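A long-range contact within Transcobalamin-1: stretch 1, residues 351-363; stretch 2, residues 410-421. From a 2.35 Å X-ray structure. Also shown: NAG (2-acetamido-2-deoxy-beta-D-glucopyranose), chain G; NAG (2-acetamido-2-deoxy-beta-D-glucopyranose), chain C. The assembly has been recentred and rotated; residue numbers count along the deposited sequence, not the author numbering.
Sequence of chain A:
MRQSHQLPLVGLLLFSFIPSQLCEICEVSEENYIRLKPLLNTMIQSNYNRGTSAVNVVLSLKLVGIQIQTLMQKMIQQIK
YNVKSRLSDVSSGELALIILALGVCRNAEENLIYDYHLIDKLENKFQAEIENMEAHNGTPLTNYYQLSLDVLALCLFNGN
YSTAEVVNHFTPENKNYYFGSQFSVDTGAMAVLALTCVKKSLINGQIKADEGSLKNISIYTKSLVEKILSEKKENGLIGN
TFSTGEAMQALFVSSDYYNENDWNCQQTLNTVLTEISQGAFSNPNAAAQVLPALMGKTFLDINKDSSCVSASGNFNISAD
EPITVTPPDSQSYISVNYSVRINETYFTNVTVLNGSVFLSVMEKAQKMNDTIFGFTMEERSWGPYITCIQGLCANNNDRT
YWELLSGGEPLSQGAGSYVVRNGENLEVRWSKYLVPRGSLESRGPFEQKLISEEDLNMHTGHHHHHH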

# COMPACT_ATOMS: atom_id res chain seq x y z
N THR A 351 -9.22 -4.18 31.03
CA THR A 351 -8.66 -5.50 31.21
C THR A 351 -9.23 -6.44 30.15
O THR A 351 -10.44 -6.58 30.03
CB THR A 351 -8.92 -6.04 32.62
OG1 THR A 351 -8.39 -5.12 33.58
CG2 THR A 351 -8.26 -7.38 32.81
N VAL A 352 -8.34 -7.06 29.40
CA VAL A 352 -8.72 -7.97 28.32
C VAL A 352 -7.97 -9.29 28.42
O VAL A 352 -6.94 -9.38 29.09
CB VAL A 352 -8.44 -7.34 26.93
CG1 VAL A 352 -9.40 -6.19 26.66
CG2 VAL A 352 -7.00 -6.88 26.84
N LEU A 353 -8.51 -10.31 27.76
CA LEU A 353 -7.85 -11.61 27.70
C LEU A 353 -6.50 -11.46 27.02
O LEU A 353 -6.36 -10.67 26.10
CB LEU A 353 -8.70 -12.61 26.94
CG LEU A 353 -10.09 -12.90 27.51
CD1 LEU A 353 -11.03 -13.39 26.43
CD2 LEU A 353 -10.01 -13.90 28.65
N ASN A 354 -5.53 -12.23 27.46
CA ASN A 354 -4.19 -12.16 26.89
C ASN A 354 -4.28 -12.53 25.42
O ASN A 354 -5.04 -13.42 25.05
CB ASN A 354 -3.29 -13.15 27.62
CG ASN A 354 -1.82 -12.84 27.45
OD1 ASN A 354 -1.42 -11.71 27.17
ND2 ASN A 354 -0.99 -13.86 27.63
N GLY A 355 -3.52 -11.84 24.59
CA GLY A 355 -3.58 -12.07 23.16
C GLY A 355 -4.72 -11.33 22.47
O GLY A 355 -5.00 -11.58 21.31
N SER A 356 -5.37 -10.44 23.20
CA SER A 356 -6.42 -9.62 22.62
C SER A 356 -5.80 -8.57 21.72
O SER A 356 -4.65 -8.21 21.88
CB SER A 356 -7.24 -8.95 23.72
OG SER A 356 -8.24 -9.82 24.22
N VAL A 357 -6.57 -8.08 20.76
CA VAL A 357 -6.06 -7.04 19.88
C VAL A 357 -6.48 -5.65 20.35
O VAL A 357 -7.32 -5.51 21.24
CB VAL A 357 -6.50 -7.25 18.41
CG1 VAL A 357 -5.91 -8.55 17.87
CG2 VAL A 357 -8.02 -7.25 18.29
N PHE A 358 -5.87 -4.63 19.74
CA PHE A 358 -6.15 -3.24 20.05
C PHE A 358 -7.65 -2.93 19.95
O PHE A 358 -8.18 -2.14 20.74
CB PHE A 358 -5.35 -2.34 19.10
CG PHE A 358 -5.29 -0.89 19.51
CD1 PHE A 358 -6.37 -0.05 19.29
CD2 PHE A 358 -4.14 -0.37 20.09
CE1 PHE A 358 -6.31 1.28 19.66
CE2 PHE A 358 -4.08 0.96 20.45
CZ PHE A 358 -5.16 1.79 20.23
N LEU A 359 -8.32 -3.55 18.99
CA LEU A 359 -9.75 -3.34 18.78
C LEU A 359 -10.58 -3.84 19.97
O LEU A 359 -11.59 -3.23 20.33
CB LEU A 359 -10.22 -4.02 17.49
CG LEU A 359 -11.68 -3.80 17.09
CD1 LEU A 359 -11.96 -2.33 16.87
CD2 LEU A 359 -12.01 -4.61 15.84
N SER A 360 -10.16 -4.95 20.56
CA SER A 360 -10.86 -5.52 21.70
C SER A 360 -10.84 -4.54 22.88
O SER A 360 -11.82 -4.42 23.62
CB SER A 360 -10.23 -6.86 22.11
OG SER A 360 -10.30 -7.79 21.04
N VAL A 361 -9.72 -3.85 23.04
CA VAL A 361 -9.58 -2.82 24.07
C VAL A 361 -10.60 -1.72 23.85
O VAL A 361 -11.29 -1.30 24.79
CB VAL A 361 -8.16 -2.23 24.08
CG1 VAL A 361 -8.10 -0.98 24.96
CG2 VAL A 361 -7.14 -3.27 24.54
N MET A 362 -10.70 -1.26 22.61
CA MET A 362 -11.64 -0.19 22.25
C MET A 362 -13.08 -0.60 22.54
O MET A 362 -13.87 0.20 23.04
CB MET A 362 -11.49 0.17 20.77
CG MET A 362 -10.11 0.71 20.40
SD MET A 362 -10.00 1.20 18.67
CE MET A 362 -11.28 2.44 18.58
N GLU A 363 -13.41 -1.85 22.23
CA GLU A 363 -14.76 -2.36 22.42
C GLU A 363 -15.14 -2.49 23.90
O GLU A 363 -16.29 -2.25 24.27
CB GLU A 363 -14.94 -3.70 21.70
CG GLU A 363 -14.89 -3.58 20.19
CD GLU A 363 -15.02 -4.92 19.49
OE1 GLU A 363 -14.83 -5.96 20.16
OE2 GLU A 363 -15.31 -4.94 18.28
N PRO A 410 3.46 5.60 17.02
CA PRO A 410 2.42 5.12 16.09
C PRO A 410 2.57 3.63 15.78
O PRO A 410 3.68 3.15 15.53
CB PRO A 410 2.66 5.95 14.82
CG PRO A 410 4.09 6.37 14.91
CD PRO A 410 4.36 6.57 16.37
N LEU A 411 1.45 2.90 15.80
CA LEU A 411 1.46 1.47 15.51
C LEU A 411 1.71 1.20 14.04
O LEU A 411 1.38 2.03 13.18
CB LEU A 411 0.13 0.83 15.93
CG LEU A 411 -0.30 1.02 17.38
CD1 LEU A 411 -1.59 0.25 17.65
CD2 LEU A 411 0.80 0.57 18.33
N SER A 412 2.28 0.04 13.75
CA SER A 412 2.51 -0.41 12.38
C SER A 412 1.39 -1.34 11.94
O SER A 412 1.41 -1.87 10.82
CB SER A 412 3.85 -1.14 12.26
OG SER A 412 4.93 -0.27 12.54
N GLN A 413 0.42 -1.57 12.82
CA GLN A 413 -0.70 -2.44 12.52
C GLN A 413 -2.02 -1.76 12.85
O GLN A 413 -2.05 -0.76 13.57
CB GLN A 413 -0.59 -3.74 13.33
CG GLN A 413 0.66 -4.56 13.06
CD GLN A 413 0.74 -5.78 13.95
OE1 GLN A 413 0.24 -6.85 13.59
NE2 GLN A 413 1.36 -5.64 15.11
N GLY A 414 -3.11 -2.31 12.33
CA GLY A 414 -4.43 -1.81 12.64
C GLY A 414 -4.95 -2.31 13.98
O GLY A 414 -4.38 -3.23 14.57
N ALA A 415 -6.04 -1.71 14.44
CA ALA A 415 -6.66 -2.06 15.71
C ALA A 415 -7.06 -3.54 15.77
O ALA A 415 -7.02 -4.16 16.83
CB ALA A 415 -7.87 -1.17 15.97
N GLY A 416 -7.44 -4.09 14.62
CA GLY A 416 -7.87 -5.47 14.54
C GLY A 416 -6.75 -6.50 14.58
O GLY A 416 -7.01 -7.69 14.71
N SER A 417 -5.51 -6.04 14.47
CA SER A 417 -4.38 -6.96 14.38
C SER A 417 -3.31 -6.77 15.46
O SER A 417 -2.59 -7.71 15.80
CB SER A 417 -3.74 -6.88 12.99
OG SER A 417 -4.66 -7.25 11.99
N TYR A 418 -3.20 -5.55 16.00
CA TYR A 418 -2.16 -5.26 16.98
C TYR A 418 -2.41 -5.95 18.32
O TYR A 418 -3.33 -5.58 19.05
CB TYR A 418 -2.01 -3.75 17.18
CG TYR A 418 -0.86 -3.39 18.10
CD1 TYR A 418 0.44 -3.32 17.63
CD2 TYR A 418 -1.09 -3.14 19.45
CE1 TYR A 418 1.49 -2.99 18.47
CE2 TYR A 418 -0.04 -2.81 20.30
CZ TYR A 418 1.24 -2.74 19.80
OH TYR A 418 2.29 -2.41 20.64
N VAL A 419 -1.59 -6.94 18.63
CA VAL A 419 -1.70 -7.66 19.90
C VAL A 419 -1.10 -6.83 21.03
O VAL A 419 0.08 -6.49 21.01
CB VAL A 419 -1.00 -9.03 19.83
CG1 VAL A 419 -1.10 -9.74 21.17
CG2 VAL A 419 -1.60 -9.88 18.72
N VAL A 420 -1.93 -6.51 22.02
CA VAL A 420 -1.52 -5.62 23.10
C VAL A 420 -0.81 -6.37 24.23
O VAL A 420 -1.04 -7.56 24.44
CB VAL A 420 -2.72 -4.84 23.67
CG1 VAL A 420 -3.44 -4.12 22.54
CG2 VAL A 420 -3.67 -5.78 24.39
N ARG A 421 0.06 -5.67 24.95
CA ARG A 421 0.81 -6.27 26.05
C ARG A 421 0.54 -5.55 27.36
O ARG A 421 0.00 -4.44 27.38
CB ARG A 421 2.31 -6.28 25.74
CG ARG A 421 2.69 -7.13 24.52
CD ARG A 421 4.20 -7.33 24.43
NE ARG A 421 4.93 -6.07 24.29
CZ ARG A 421 5.36 -5.57 23.14
NH1 ARG A 421 5.14 -6.23 22.01
NH2 ARG A 421 6.01 -4.42 23.11
C1 NAG G . 0.45 -13.75 27.52
C2 NAG G . 1.56 -13.77 28.58
C3 NAG G . 2.87 -13.25 28.00
C4 NAG G . 3.21 -14.03 26.75
C5 NAG G . 2.05 -13.93 25.77
C6 NAG G . 2.35 -14.70 24.49
C7 NAG G . 1.97 -12.51 30.61
C8 NAG G . 2.73 -13.54 31.39
N2 NAG G . 1.12 -12.98 29.71
O3 NAG G . 3.91 -13.41 28.96
O4 NAG G . 4.40 -13.50 26.15
O5 NAG G . 0.89 -14.48 26.38
O6 NAG G . 1.18 -15.44 24.12
O7 NAG G . 2.12 -11.31 30.80
C1 NAG C . -8.58 -0.60 37.05
C2 NAG C . -9.53 -1.77 37.36
C3 NAG C . -10.10 -1.83 38.78
C4 NAG C . -9.09 -1.33 39.78
C5 NAG C . -8.67 0.06 39.38
C6 NAG C . -7.79 0.68 40.45
C7 NAG C . -10.56 -2.40 35.27
C8 NAG C . -11.83 -2.46 34.48
N2 NAG C . -10.62 -1.73 36.41
O3 NAG C . -10.43 -3.17 39.11
O4 NAG C . -9.71 -1.30 41.07
O5 NAG C . -7.91 -0.07 38.19
O6 NAG C . -6.54 -0.02 40.51
O7 NAG C . -9.53 -2.93 34.89
O HOH W 1 -3.06 -9.04 24.23

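A turn and the start of the helix that follows it are tied to an irregular loop by three backbone hydrogen bonds, with a cluster of apolar side chains packed around them. Stretch 1 leaves a strand at Leu353, makes a type II turn to Ser356 and enters a helix at Phe358. Stretch 2 has no regular structure where it meets this segment. A single beta bridge pairs Val357 with Val419, their CA atoms 4.4 Å apart.

On one side of the bridge, Val420 N donates to Ser356 O at 3.2 Å, and the bond is nearly straight. On the other, Phe358 N donates to Tyr418 O at 2.8 Å. Leu359 N donates to Ala415 O at 2.6 Å. The first turn of a helix has amide groups with no carbonyl partner inside the helix. Here the loop supplies acceptors for two of them. The CA of Val357 also lies 3.2 Å from Tyr418 O, in a CA-H...O contact.

Water 1 extends the link. The O of water 1 donates to Ser356 O at 3.0 Å and to Val420 O at 2.5 Å, so it joins the two backbones. Within the turn, Ser356 OG donates to Leu353 O at 2.8 Å. Gly355 has a positive phi, and a CB there would jam against the preceding carbonyl O.

The CA-to-CB bond of Phe358 points toward the loop, and the residue is buried. Phe358 CD2 lies 3.6 Å from Leu411 CD1, and Phe358 CD1 lies 3.8 Å from Ala415 CB. Tyr418 CD2 approaches the edge of the Phe358 ring. The small Ala415 side chain also meets the helix at Leu359, CB to CB at 4.0 Å. Val420 CG2 lies 4.3 Å from both Val352 CG2 and Val361 CG2, so it touches strand and helix alike. These contacts remove apolar surface from water.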